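Local atomic coordinates of aminoglycoside phosphotransferase (PDB entry 6FUC), a protein that probably phosphorylates streptomycin at its 3''-hydroxyl with ATP as phosphate donor, and so confers resistance to this aminoglycoside antibiotic. Residues Ala98-Ile110 and Ala223-Asp235. Sequence-based numbering, arbitrary orientation. Where two conformers were deposited one is given.
Sequences ASASMLRAAWEPI and ALLFATARETWGD
Trp107 and Trp233 meet as a T-shaped pair at the heart of the contact, their six-membered rings 5.0 Å apart between centroids and their planes at 85°. Trp233 supplies the edge: its CZ2 stands over one face of the Trp107 indole, 3.7 Å from Trp107 CZ3. The CB of Trp233 points away from helix 100-110, and the ring swings back to it because CG lies anti to the carbonyl carbon (chi1 -50°). Leu103 takes a face of the same ring, its CD2 sitting 4.0 Å from the centroid of the Trp233 six-membered ring in a CH-pi contact. Ala100 O and Arg104 N lie at the edge of this indole, which is thus wedged against backbone as well as side chains.

Apolar packing continues along both helices. Ala229 CB touches the far end of the Trp107 ring, 3.8 Å from CH2, while Ile110 CG2 meets Leu225 CD2 at 4.0 Å. Near the start of helix 100-110, Thr232 turns its methyl inward, CG2 3.5 Å from Ala100 CA and also against Leu103 CD2.

No direct hydrogen bond joins the segments; a water bridges them, donating to Ala98 O and accepting from Thr232 OG1. Ser99 and Met102 form a capping box in which Met102 N donates to Ser99 OG (2.9 Å), while the return bond from Ser99 N to Met102 SD is weak. Trp107 NE1 is bound by Ala243 O, and Phe247 and Trp239 extend the aromatic cluster.

The axes of helices 100-110 and 223-233 come within 9.8 Å, their directions 139° apart: broadly opposed but well inclined. The pair belongs to the helical core of the C-terminal lobe in the protein-kinase-like fold of aminoglycoside phosphotransferases.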
loop_
_atom_site.group_PDB
_atom_site.type_symbol
_atom_site.label_atom_id
_atom_site.label_comp_id
_atom_site.label_asym_id
_atom_site.label_seq_id
_atom_site.Cartn_x
_atom_site.Cartn_y
_atom_site.Cartn_z
ATOM N N ALA A 98 10.844 12.159 2.695
ATOM C CA ALA A 98 10.819 13.311 3.583
ATOM C C ALA A 98 11.869 13.159 4.660
ATOM O O ALA A 98 12.039 12.096 5.256
ATOM C CB ALA A 98 9.413 13.466 4.218
ATOM N N SER A 99 12.504 14.272 4.970
ATOM C CA SER A 99 13.306 14.348 6.182
ATOM C C SER A 99 12.466 14.148 7.392
ATOM O O SER A 99 11.178 14.239 7.383
ATOM C CB SER A 99 13.933 15.724 6.379
ATOM O OG SER A 99 12.929 16.723 6.643
ATOM N N ALA A 100 13.103 13.895 8.523
ATOM C CA ALA A 100 12.353 13.802 9.721
ATOM C C ALA A 100 11.533 15.033 10.071
ATOM O O ALA A 100 10.419 14.926 10.588
ATOM C CB ALA A 100 13.236 13.419 10.948
ATOM N N SER A 101 12.094 16.186 9.821
ATOM C CA SER A 101 11.300 17.425 10.131
ATOM C C SER A 101 10.126 17.625 9.153
ATOM O O SER A 101 9.042 18.030 9.551
ATOM C CB SER A 101 12.116 18.754 10.167
ATOM O OG SER A 101 11.256 19.946 10.603
ATOM N N MET A 102 10.333 17.289 7.912
ATOM C CA MET A 102 9.246 17.318 6.935
ATOM C C MET A 102 8.132 16.329 7.326
ATOM O O MET A 102 6.952 16.685 7.216
ATOM C CB MET A 102 9.782 16.933 5.575
ATOM C CG MET A 102 10.600 17.981 4.774
ATOM S SD MET A 102 11.548 17.304 3.381
ATOM C CE MET A 102 10.253 16.985 2.214
ATOM N N LEU A 103 8.510 15.109 7.720
ATOM C CA LEU A 103 7.460 14.134 8.084
ATOM C C LEU A 103 6.730 14.599 9.263
ATOM O O LEU A 103 5.498 14.418 9.387
ATOM C CB LEU A 103 8.077 12.729 8.271
ATOM C CG LEU A 103 7.081 11.599 8.412
ATOM C CD1 LEU A 103 6.227 11.442 7.147
ATOM C CD2 LEU A 103 7.754 10.282 8.727
ATOM N N ARG A 104 7.454 15.209 10.234
ATOM C CA ARG A 104 6.751 15.797 11.305
ATOM C C ARG A 104 5.782 16.878 10.915
ATOM O O ARG A 104 4.650 16.950 11.381
ATOM C CB ARG A 104 7.762 16.343 12.362
ATOM C CG ARG A 104 7.151 17.057 13.512
ATOM C CD ARG A 104 6.356 16.128 14.327
ATOM N NE ARG A 104 5.805 16.752 15.519
ATOM C CZ ARG A 104 6.449 16.923 16.628
ATOM N NH1 ARG A 104 7.703 16.529 16.792
ATOM N NH2 ARG A 104 5.819 17.416 17.692
ATOM N N ALA A 105 6.156 17.723 9.954
ATOM C CA ALA A 105 5.215 18.721 9.461
ATOM C C ALA A 105 3.951 18.087 8.833
ATOM O O ALA A 105 2.911 18.705 8.828
ATOM C CB ALA A 105 5.864 19.633 8.389
ATOM N N ALA A 106 4.106 16.946 8.224
ATOM C CA ALA A 106 3.019 16.244 7.551
ATOM C C ALA A 106 2.258 15.292 8.473
ATOM O O ALA A 106 1.281 14.682 8.041
ATOM C CB ALA A 106 3.582 15.452 6.398
ATOM N N TRP A 107 2.675 15.144 9.738
ATOM C CA TRP A 107 2.176 14.045 10.563
ATOM C C TRP A 107 0.678 14.176 10.874
ATOM O O TRP A 107 -0.132 13.257 10.630
ATOM C CB TRP A 107 3.009 13.939 11.802
ATOM C CG TRP A 107 2.884 12.654 12.625
ATOM C CD1 TRP A 107 2.591 12.584 13.944
ATOM C CD2 TRP A 107 3.151 11.336 12.198
ATOM N NE1 TRP A 107 2.655 11.294 14.368
ATOM C CE2 TRP A 107 2.984 10.488 13.326
ATOM C CE3 TRP A 107 3.476 10.766 10.987
ATOM C CZ2 TRP A 107 3.153 9.130 13.272
ATOM C CZ3 TRP A 107 3.648 9.369 10.921
ATOM C CH2 TRP A 107 3.476 8.570 12.081
ATOM N N GLU A 108 0.278 15.337 11.356
ATOM C CA GLU A 108 -1.180 15.584 11.564
ATOM C C GLU A 108 -1.969 15.632 10.242
ATOM O O GLU A 108 -3.067 15.059 10.155
ATOM C CB GLU A 108 -1.487 16.802 12.463
ATOM C CG GLU A 108 -1.027 16.595 13.869
ATOM C CD GLU A 108 -1.232 17.815 14.739
ATOM O OE1 GLU A 108 -1.436 18.931 14.230
ATOM O OE2 GLU A 108 -1.220 17.590 15.965
ATOM N N PRO A 109 -1.392 16.238 9.181
ATOM C CA PRO A 109 -2.065 16.163 7.883
ATOM C C PRO A 109 -2.290 14.705 7.401
ATOM O O PRO A 109 -3.361 14.414 6.832
ATOM C CB PRO A 109 -1.141 16.928 6.956
ATOM C CG PRO A 109 -0.605 17.993 7.838
ATOM C CD PRO A 109 -0.440 17.347 9.195
ATOM N N ILE A 110 -1.338 13.826 7.657
ATOM C CA ILE A 110 -1.494 12.438 7.297
ATOM C C ILE A 110 -2.614 11.821 8.122
ATOM O O ILE A 110 -3.493 11.098 7.592
ATOM C CB ILE A 110 -0.151 11.670 7.420
ATOM C CG1 ILE A 110 0.840 12.093 6.369
ATOM C CG2 ILE A 110 -0.433 10.173 7.344
ATOM C CD1 ILE A 110 2.244 11.663 6.630
ATOM N N ALA A 223 -0.540 -0.060 11.152
ATOM C CA ALA A 223 0.682 -0.781 11.498
ATOM C C ALA A 223 1.813 -0.435 10.543
ATOM O O ALA A 223 2.978 -0.292 10.935
ATOM C CB ALA A 223 0.450 -2.273 11.522
ATOM N N LEU A 224 1.501 -0.393 9.254
ATOM C CA LEU A 224 2.539 -0.135 8.223
ATOM C C LEU A 224 2.984 1.305 8.233
ATOM O O LEU A 224 4.161 1.596 8.070
ATOM C CB LEU A 224 2.016 -0.515 6.844
ATOM C CG LEU A 224 1.534 -1.941 6.627
ATOM C CD1 LEU A 224 1.203 -2.170 5.201
ATOM C CD2 LEU A 224 2.260 -3.010 7.329
ATOM N N LEU A 225 2.050 2.211 8.443
ATOM C CA LEU A 225 2.377 3.623 8.513
ATOM C C LEU A 225 3.324 3.871 9.704
ATOM O O LEU A 225 4.356 4.527 9.558
ATOM C CB LEU A 225 1.134 4.424 8.626
ATOM C CG LEU A 225 1.378 5.920 8.828
ATOM C CD1 LEU A 225 2.210 6.617 7.784
ATOM C CD2 LEU A 225 0.049 6.596 8.954
ATOM N N PHE A 226 2.975 3.341 10.865
ATOM C CA PHE A 226 3.789 3.585 12.030
ATOM C C PHE A 226 5.152 2.940 11.887
ATOM O O PHE A 226 6.167 3.585 12.276
ATOM C CB PHE A 226 3.119 3.067 13.288
ATOM C CG PHE A 226 1.877 3.782 13.693
ATOM C CD1 PHE A 226 1.564 5.004 13.193
ATOM C CD2 PHE A 226 1.049 3.247 14.687
ATOM C CE1 PHE A 226 0.442 5.688 13.606
ATOM C CE2 PHE A 226 -0.070 3.901 15.097
ATOM C CZ PHE A 226 -0.402 5.150 14.577
ATOM N N ALA A 227 5.231 1.711 11.400
ATOM C CA ALA A 227 6.553 1.045 11.312
ATOM C C ALA A 227 7.437 1.762 10.321
ATOM O O ALA A 227 8.617 1.941 10.569
ATOM C CB ALA A 227 6.323 -0.397 10.897
ATOM N N THR A 228 6.888 2.181 9.182
ATOM C CA THR A 228 7.732 2.865 8.204
ATOM C C THR A 228 8.117 4.259 8.663
ATOM O O THR A 228 9.232 4.714 8.450
ATOM C CB THR A 228 7.161 2.799 6.801
ATOM O OG1 THR A 228 5.847 3.415 6.728
ATOM C CG2 THR A 228 7.095 1.396 6.301
ATOM N N ALA A 229 7.258 4.934 9.388
ATOM C CA ALA A 229 7.668 6.221 9.950
ATOM C C ALA A 229 8.724 6.089 11.042
ATOM O O ALA A 229 9.533 7.001 11.156
ATOM C CB ALA A 229 6.481 6.891 10.584
ATOM N N ARG A 230 8.733 5.001 11.784
ATOM C CA ARG A 230 9.773 4.802 12.791
ATOM C C ARG A 230 11.151 4.813 12.169
ATOM O O ARG A 230 12.100 5.258 12.796
ATOM C CB ARG A 230 9.555 3.492 13.587
ATOM C CG ARG A 230 8.470 3.551 14.659
ATOM C CD ARG A 230 8.302 2.364 15.623
ATOM N NE ARG A 230 7.903 1.073 15.049
ATOM C CZ ARG A 230 6.636 0.652 14.894
ATOM N NH1 ARG A 230 5.612 1.450 15.211
ATOM N NH2 ARG A 230 6.372 -0.561 14.395
ATOM N N GLU A 231 11.265 4.395 10.905
ATOM C CA GLU A 231 12.550 4.495 10.228
ATOM C C GLU A 231 13.006 5.930 10.058
ATOM O O GLU A 231 14.185 6.253 10.200
ATOM C CB GLU A 231 12.582 3.756 8.893
ATOM C CG GLU A 231 12.201 2.281 9.117
ATOM N N THR A 232 12.090 6.825 9.784
ATOM C CA THR A 232 12.429 8.237 9.699
ATOM C C THR A 232 12.748 8.851 11.044
ATOM O O THR A 232 13.669 9.706 11.124
ATOM C CB THR A 232 11.301 8.957 8.948
ATOM O OG1 THR A 232 11.241 8.393 7.657
ATOM C CG2 THR A 232 11.534 10.454 8.880
ATOM N N TRP A 233 12.005 8.497 12.090
ATOM C CA TRP A 233 12.314 9.152 13.357
ATOM C C TRP A 233 13.732 8.776 13.838
ATOM O O TRP A 233 14.368 9.582 14.558
ATOM C CB TRP A 233 11.338 8.741 14.378
ATOM C CG TRP A 233 9.854 8.836 14.028
ATOM C CD1 TRP A 233 8.885 7.874 14.336
ATOM C CD2 TRP A 233 9.180 9.857 13.299
ATOM N NE1 TRP A 233 7.655 8.323 13.919
ATOM C CE2 TRP A 233 7.801 9.492 13.224
ATOM C CE3 TRP A 233 9.592 11.022 12.677
ATOM C CZ2 TRP A 233 6.852 10.285 12.630
ATOM C CZ3 TRP A 233 8.628 11.816 12.075
ATOM C CH2 TRP A 233 7.266 11.449 12.067
ATOM N N GLY A 234 14.267 7.636 13.478
ATOM C CA GLY A 234 15.726 7.353 13.772
ATOM C C GLY A 234 16.132 7.468 15.220
ATOM O O GLY A 234 15.415 6.930 16.071
ATOM N N ASP A 235 17.247 8.182 15.480
ATOM C CA ASP A 235 17.821 8.361 16.857
ATOM C C ASP A 235 17.031 9.337 17.740
ATOM O O ASP A 235 17.359 9.498 18.940
ATOM C CB ASP A 235 19.307 8.914 16.859
ATOM C CG ASP A 235 20.325 7.982 16.308
ATOM O OD1 ASP A 235 20.096 6.771 16.357
ATOM O OD2 ASP A 235 21.396 8.490 15.851
HETATM O O HOH W 1 10.258 10.094 5.871
#